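Local coordinates for hypothetical protein VC1899 (Vibrio cholerae, PDB 1XMX) that is of unknown function but carries a Card1-like endonuclease domain of the PDDEXK clan and probably binds nucleic acid, at residues Thr143-Phe157 and Gln273-Leu285. Numbering follows the deposited sequence.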
loop_
_atom_site.group_PDB
_atom_site.type_symbol
_atom_site.label_atom_id
_atom_site.label_comp_id
_atom_site.label_asym_id
_atom_site.label_seq_id
_atom_site.Cartn_x
_atom_site.Cartn_y
_atom_site.Cartn_z
ATOM N N THR A 143 -5.001 -0.646 8.101
ATOM C CA THR A 143 -3.610 -0.261 7.940
ATOM C C THR A 143 -2.934 -1.078 6.864
ATOM O O THR A 143 -3.471 -2.067 6.406
ATOM C CB THR A 143 -2.851 -0.528 9.218
ATOM O OG1 THR A 143 -2.922 -1.938 9.483
ATOM C CG2 THR A 143 -3.452 0.273 10.342
ATOM N N ILE A 144 -1.734 -0.657 6.466
ATOM C CA ILE A 144 -0.826 -1.457 5.580
ATOM C C ILE A 144 -0.575 -2.858 6.134
ATOM O O ILE A 144 -0.581 -3.847 5.394
ATOM C CB ILE A 144 0.560 -0.755 5.408
ATOM C CG1 ILE A 144 0.383 0.609 4.755
ATOM C CG2 ILE A 144 1.565 -1.676 4.598
ATOM C CD1 ILE A 144 1.472 1.634 5.038
ATOM N N ALA A 145 -0.356 -2.940 7.440
ATOM C CA ALA A 145 -0.041 -4.201 8.101
ATOM C C ALA A 145 -1.171 -5.160 7.932
ATOM O O ALA A 145 -0.953 -6.349 7.635
ATOM C CB ALA A 145 0.219 -3.961 9.538
ATOM N N ASP A 146 -2.393 -4.638 8.098
ATOM C CA ASP A 146 -3.635 -5.418 7.975
ATOM C C ASP A 146 -3.825 -5.858 6.574
ATOM O O ASP A 146 -4.263 -7.008 6.323
ATOM C CB ASP A 146 -4.807 -4.544 8.288
ATOM C CG ASP A 146 -4.995 -4.378 9.739
ATOM O OD1 ASP A 146 -4.427 -5.237 10.492
ATOM O OD2 ASP A 146 -5.698 -3.399 10.112
ATOM N N TYR A 147 -3.503 -4.942 5.655
ATOM C CA TYR A 147 -3.611 -5.229 4.236
ATOM C C TYR A 147 -2.710 -6.372 3.846
ATOM O O TYR A 147 -3.135 -7.274 3.134
ATOM C CB TYR A 147 -3.205 -4.015 3.404
ATOM C CG TYR A 147 -4.327 -3.602 2.487
ATOM C CD1 TYR A 147 -4.589 -4.306 1.325
ATOM C CD2 TYR A 147 -5.152 -2.523 2.799
ATOM C CE1 TYR A 147 -5.628 -3.937 0.487
ATOM C CE2 TYR A 147 -6.211 -2.141 1.959
ATOM C CZ TYR A 147 -6.418 -2.849 0.804
ATOM O OH TYR A 147 -7.435 -2.504 -0.034
ATOM N N LEU A 148 -1.460 -6.352 4.310
ATOM C CA LEU A 148 -0.561 -7.433 3.968
ATOM C C LEU A 148 -1.040 -8.758 4.528
ATOM O O LEU A 148 -0.983 -9.781 3.817
ATOM C CB LEU A 148 0.885 -7.142 4.363
ATOM C CG LEU A 148 1.469 -5.869 3.719
ATOM C CD1 LEU A 148 2.811 -5.510 4.311
ATOM C CD2 LEU A 148 1.595 -6.004 2.222
ATOM N N THR A 149 -1.496 -8.765 5.784
ATOM C CA THR A 149 -1.979 -9.987 6.388
ATOM C C THR A 149 -3.111 -10.563 5.532
ATOM O O THR A 149 -3.119 -11.745 5.170
ATOM C CB THR A 149 -2.502 -9.722 7.790
ATOM O OG1 THR A 149 -1.422 -9.227 8.561
ATOM C CG2 THR A 149 -3.084 -11.005 8.434
ATOM N N ILE A 150 -4.069 -9.725 5.211
ATOM C CA ILE A 150 -5.198 -10.182 4.423
ATOM C C ILE A 150 -4.743 -10.913 3.175
ATOM O O ILE A 150 -5.350 -11.932 2.817
ATOM C CB ILE A 150 -6.153 -9.045 4.049
ATOM C CG1 ILE A 150 -6.887 -8.573 5.315
ATOM C CG2 ILE A 150 -7.141 -9.521 2.936
ATOM C CD1 ILE A 150 -7.775 -7.341 5.097
ATOM N N PHE A 151 -3.700 -10.395 2.512
ATOM C CA PHE A 151 -3.245 -10.991 1.258
ATOM C C PHE A 151 -2.107 -12.010 1.354
ATOM O O PHE A 151 -1.476 -12.353 0.351
ATOM C CB PHE A 151 -2.950 -9.912 0.226
ATOM C CG PHE A 151 -4.201 -9.284 -0.336
ATOM C CD1 PHE A 151 -4.877 -9.877 -1.386
ATOM C CD2 PHE A 151 -4.697 -8.102 0.178
ATOM C CE1 PHE A 151 -6.016 -9.322 -1.887
ATOM C CE2 PHE A 151 -5.829 -7.545 -0.338
ATOM C CZ PHE A 151 -6.490 -8.147 -1.374
ATOM N N GLY A 152 -1.853 -12.488 2.562
ATOM C CA GLY A 152 -0.986 -13.652 2.747
ATOM C C GLY A 152 0.487 -13.369 2.908
ATOM O O GLY A 152 1.319 -14.283 2.750
ATOM N N ALA A 153 0.791 -12.129 3.271
ATOM C CA ALA A 153 2.135 -11.608 3.346
ATOM C C ALA A 153 2.279 -11.036 4.745
ATOM O O ALA A 153 1.311 -10.973 5.509
ATOM C CB ALA A 153 2.342 -10.510 2.295
ATOM N N ARG A 154 3.479 -10.673 5.122
ATOM C CA ARG A 154 3.645 -10.013 6.404
ATOM C C ARG A 154 4.727 -8.961 6.254
ATOM O O ARG A 154 5.760 -9.218 5.623
ATOM C CB ARG A 154 4.049 -11.027 7.450
ATOM C CG ARG A 154 5.052 -10.495 8.415
ATOM C CD ARG A 154 5.492 -11.600 9.301
ATOM N NE ARG A 154 6.552 -12.402 8.718
ATOM C CZ ARG A 154 7.829 -12.185 8.994
ATOM N NH1 ARG A 154 8.149 -11.190 9.821
ATOM N NH2 ARG A 154 8.775 -12.944 8.444
ATOM N N GLY A 155 4.494 -7.780 6.816
ATOM C CA GLY A 155 5.463 -6.686 6.680
ATOM C C GLY A 155 6.203 -6.481 7.976
ATOM O O GLY A 155 5.654 -6.738 9.039
ATOM N N GLU A 156 7.459 -6.042 7.883
ATOM C CA GLU A 156 8.201 -5.547 9.028
ATOM C C GLU A 156 8.411 -4.040 8.828
ATOM O O GLU A 156 8.808 -3.615 7.740
ATOM C CB GLU A 156 9.534 -6.311 9.166
ATOM C CG GLU A 156 9.374 -7.786 9.567
ATOM C CD GLU A 156 10.701 -8.551 9.635
ATOM O OE1 GLU A 156 11.774 -7.967 9.338
ATOM O OE2 GLU A 156 10.684 -9.760 9.992
ATOM N N PHE A 157 8.113 -3.239 9.854
ATOM C CA PHE A 157 8.035 -1.770 9.708
ATOM C C PHE A 157 9.100 -1.027 10.539
ATOM O O PHE A 157 9.313 -1.369 11.696
ATOM C CB PHE A 157 6.618 -1.258 10.063
ATOM C CG PHE A 157 5.504 -1.842 9.192
ATOM C CD1 PHE A 157 4.898 -3.067 9.518
ATOM C CD2 PHE A 157 5.051 -1.164 8.075
ATOM C CE1 PHE A 157 3.871 -3.590 8.746
ATOM C CE2 PHE A 157 4.002 -1.676 7.301
ATOM C CZ PHE A 157 3.436 -2.905 7.629
ATOM N N GLN A 273 -4.671 7.100 5.098
ATOM C CA GLN A 273 -5.028 6.663 6.414
ATOM C C GLN A 273 -3.818 5.955 7.046
ATOM O O GLN A 273 -3.799 5.717 8.236
ATOM C CB GLN A 273 -6.263 5.775 6.262
ATOM C CG GLN A 273 -5.945 4.414 5.621
ATOM C CD GLN A 273 -7.120 3.862 4.898
ATOM O OE1 GLN A 273 -7.539 4.421 3.896
ATOM N NE2 GLN A 273 -7.683 2.794 5.412
ATOM N N ASP A 274 -2.800 5.648 6.241
ATOM C CA ASP A 274 -1.583 4.974 6.709
ATOM C C ASP A 274 -0.386 5.200 5.745
ATOM O O ASP A 274 -0.576 5.352 4.563
ATOM C CB ASP A 274 -1.798 3.468 6.961
ATOM C CG ASP A 274 -0.715 2.882 7.895
ATOM O OD1 ASP A 274 -0.037 3.672 8.586
ATOM O OD2 ASP A 274 -0.520 1.667 7.970
ATOM N N ARG A 275 0.840 5.193 6.248
ATOM C CA ARG A 275 2.003 5.399 5.379
ATOM C C ARG A 275 3.191 4.825 6.047
ATOM O O ARG A 275 3.266 4.849 7.276
ATOM C CB ARG A 275 2.297 6.876 5.107
ATOM C CG ARG A 275 2.384 7.657 6.373
ATOM C CD ARG A 275 2.819 9.152 6.179
ATOM N NE ARG A 275 2.594 9.763 7.482
ATOM C CZ ARG A 275 3.499 9.793 8.453
ATOM N NH1 ARG A 275 4.729 9.366 8.220
ATOM N NH2 ARG A 275 3.190 10.306 9.636
ATOM N N SER A 276 4.159 4.379 5.240
ATOM C CA SER A 276 5.355 3.773 5.782
ATOM C C SER A 276 6.516 3.895 4.823
ATOM O O SER A 276 6.302 4.023 3.636
ATOM C CB SER A 276 5.087 2.308 6.074
ATOM O OG SER A 276 5.789 1.960 7.251
ATOM N N LEU A 277 7.735 3.799 5.351
ATOM C CA LEU A 277 8.984 3.906 4.617
ATOM C C LEU A 277 9.696 2.575 4.637
ATOM O O LEU A 277 9.918 2.008 5.681
ATOM C CB LEU A 277 9.887 5.000 5.260
ATOM C CG LEU A 277 11.215 5.387 4.589
ATOM C CD1 LEU A 277 11.026 5.772 3.069
ATOM C CD2 LEU A 277 11.929 6.542 5.343
ATOM N N ASN A 278 10.013 2.056 3.467
ATOM C CA ASN A 278 10.817 0.845 3.322
ATOM C C ASN A 278 10.261 -0.370 4.069
ATOM O O ASN A 278 10.973 -1.005 4.856
ATOM C CB ASN A 278 12.282 1.105 3.700
ATOM C CG ASN A 278 13.034 1.859 2.605
ATOM O OD1 ASN A 278 12.997 1.455 1.437
ATOM N ND2 ASN A 278 13.721 2.949 2.971
ATOM N N VAL A 279 8.996 -0.686 3.810
ATOM C CA VAL A 279 8.370 -1.834 4.411
ATOM C C VAL A 279 9.044 -3.100 3.862
ATOM O O VAL A 279 9.155 -3.262 2.639
ATOM C CB VAL A 279 6.868 -1.841 4.071
ATOM C CG1 VAL A 279 6.172 -2.929 4.864
ATOM C CG2 VAL A 279 6.246 -0.469 4.386
ATOM N N GLN A 280 9.552 -3.957 4.752
ATOM C CA GLN A 280 9.982 -5.316 4.360
ATOM C C GLN A 280 8.781 -6.280 4.327
ATOM O O GLN A 280 8.066 -6.368 5.287
ATOM C CB GLN A 280 11.045 -5.845 5.320
ATOM C CG GLN A 280 12.162 -4.841 5.607
ATOM C CD GLN A 280 12.939 -4.502 4.340
ATOM O OE1 GLN A 280 13.105 -3.329 3.960
ATOM N NE2 GLN A 280 13.397 -5.531 3.663
ATOM N N VAL A 281 8.597 -7.020 3.228
ATOM C CA VAL A 281 7.403 -7.844 3.015
ATOM C C VAL A 281 7.881 -9.274 2.775
ATOM O O VAL A 281 8.751 -9.513 1.917
ATOM C CB VAL A 281 6.604 -7.433 1.742
ATOM C CG1 VAL A 281 5.283 -8.268 1.598
ATOM C CG2 VAL A 281 6.351 -5.957 1.691
ATOM N N TYR A 282 7.324 -10.199 3.548
ATOM C CA TYR A 282 7.645 -11.611 3.493
ATOM C C TYR A 282 6.411 -12.448 3.103
ATOM O O TYR A 282 5.303 -12.171 3.584
ATOM C CB TYR A 282 8.182 -12.064 4.869
ATOM C CG TYR A 282 9.432 -11.326 5.317
ATOM C CD1 TYR A 282 9.348 -10.154 6.069
ATOM C CD2 TYR A 282 10.692 -11.805 4.985
ATOM C CE1 TYR A 282 10.501 -9.473 6.483
ATOM C CE2 TYR A 282 11.868 -11.130 5.374
ATOM C CZ TYR A 282 11.761 -9.959 6.127
ATOM O OH TYR A 282 12.915 -9.293 6.519
ATOM N N ARG A 283 6.607 -13.447 2.223
ATOM C CA ARG A 283 5.572 -14.436 1.911
ATOM C C ARG A 283 6.176 -15.835 1.970
ATOM O O ARG A 283 7.199 -16.084 1.337
ATOM C CB ARG A 283 4.946 -14.179 0.537
ATOM C CG ARG A 283 4.104 -12.903 0.484
ATOM C CD ARG A 283 3.653 -12.512 -0.923
ATOM N NE ARG A 283 4.772 -12.137 -1.772
ATOM C CZ ARG A 283 4.708 -11.702 -3.035
ATOM N NH1 ARG A 283 3.561 -11.564 -3.678
ATOM N NH2 ARG A 283 5.836 -11.414 -3.679
ATOM N N GLN A 284 5.590 -16.724 2.763
ATOM C CA GLN A 284 6.072 -18.089 2.866
ATOM C C GLN A 284 5.440 -18.951 1.788
ATOM O O GLN A 284 4.219 -18.884 1.582
ATOM C CB GLN A 284 5.722 -18.714 4.222
ATOM C CG GLN A 284 6.715 -18.474 5.335
ATOM C CD GLN A 284 8.148 -18.907 5.000
ATOM O OE1 GLN A 284 9.028 -18.058 4.897
ATOM N NE2 GLN A 284 8.394 -20.235 4.859
ATOM N N LEU A 285 6.259 -19.778 1.128
ATOM C CA LEU A 285 5.757 -20.878 0.268
ATOM C C LEU A 285 6.417 -22.201 0.688
ATOM O O LEU A 285 7.544 -22.500 0.287
ATOM C CB LEU A 285 5.984 -20.594 -1.220
ATOM C CG LEU A 285 5.406 -19.320 -1.888
ATOM C CD1 LEU A 285 5.741 -18.008 -1.151
ATOM C CD2 LEU A 285 5.873 -19.209 -3.314
HETATM O O HOH W 1 0.653 -0.576 9.130
HETATM O O HOH W 2 3.090 -15.855 3.588
#
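Arg-154 and Tyr-282 illustrate how a charged side chain can reach from one strand to the next and lie flat on an aromatic ring there. Strand 154-156 adds itself antiparallel to strand 279-285 of the Card1-like endonuclease domain, Arg-154 facing Tyr-282 and Glu-156 facing Gln-280 as hydrogen-bonded pairs, with Tyr-282 N to Arg-154 O at 2.8 Å. From CB the arginine chain runs out extended through CG and CD, then bends at chi3 (84°). Its NE passes near Tyr-282 CB, its CZ reaches Tyr-282 CD1, and its NH2 sits 3.6 Å from Tyr-282 CG. Guanidinium and ring planes are nearly parallel, 8° apart, in a flat cation-pi stack. NH1 turns to Glu-156 OE2, a 2.9 Å salt bridge, while Glu-156 CD approaches Tyr-282 CE1 obliquely at 3.3 Å. On the other face Val-281 CG1 meets Ala-153 CB and Leu-148 CD2 of the helix, and all three side chains touch Leu-332 of helix 321-333. Nearby, Phe-157 CE2 packs on Val-279 CG1 at 3.5 Å. Before the corner at 277-278, Asp-274 OD2 takes the first-turn Ile-144 N at 3.0 Å through its anti lone pair, and a water links the same oxygen to Ala-145 N. A carboxylate at a helix N-terminus probably gains from the helix dipole. The contact is thus polar at both ends, with apolar side chains between.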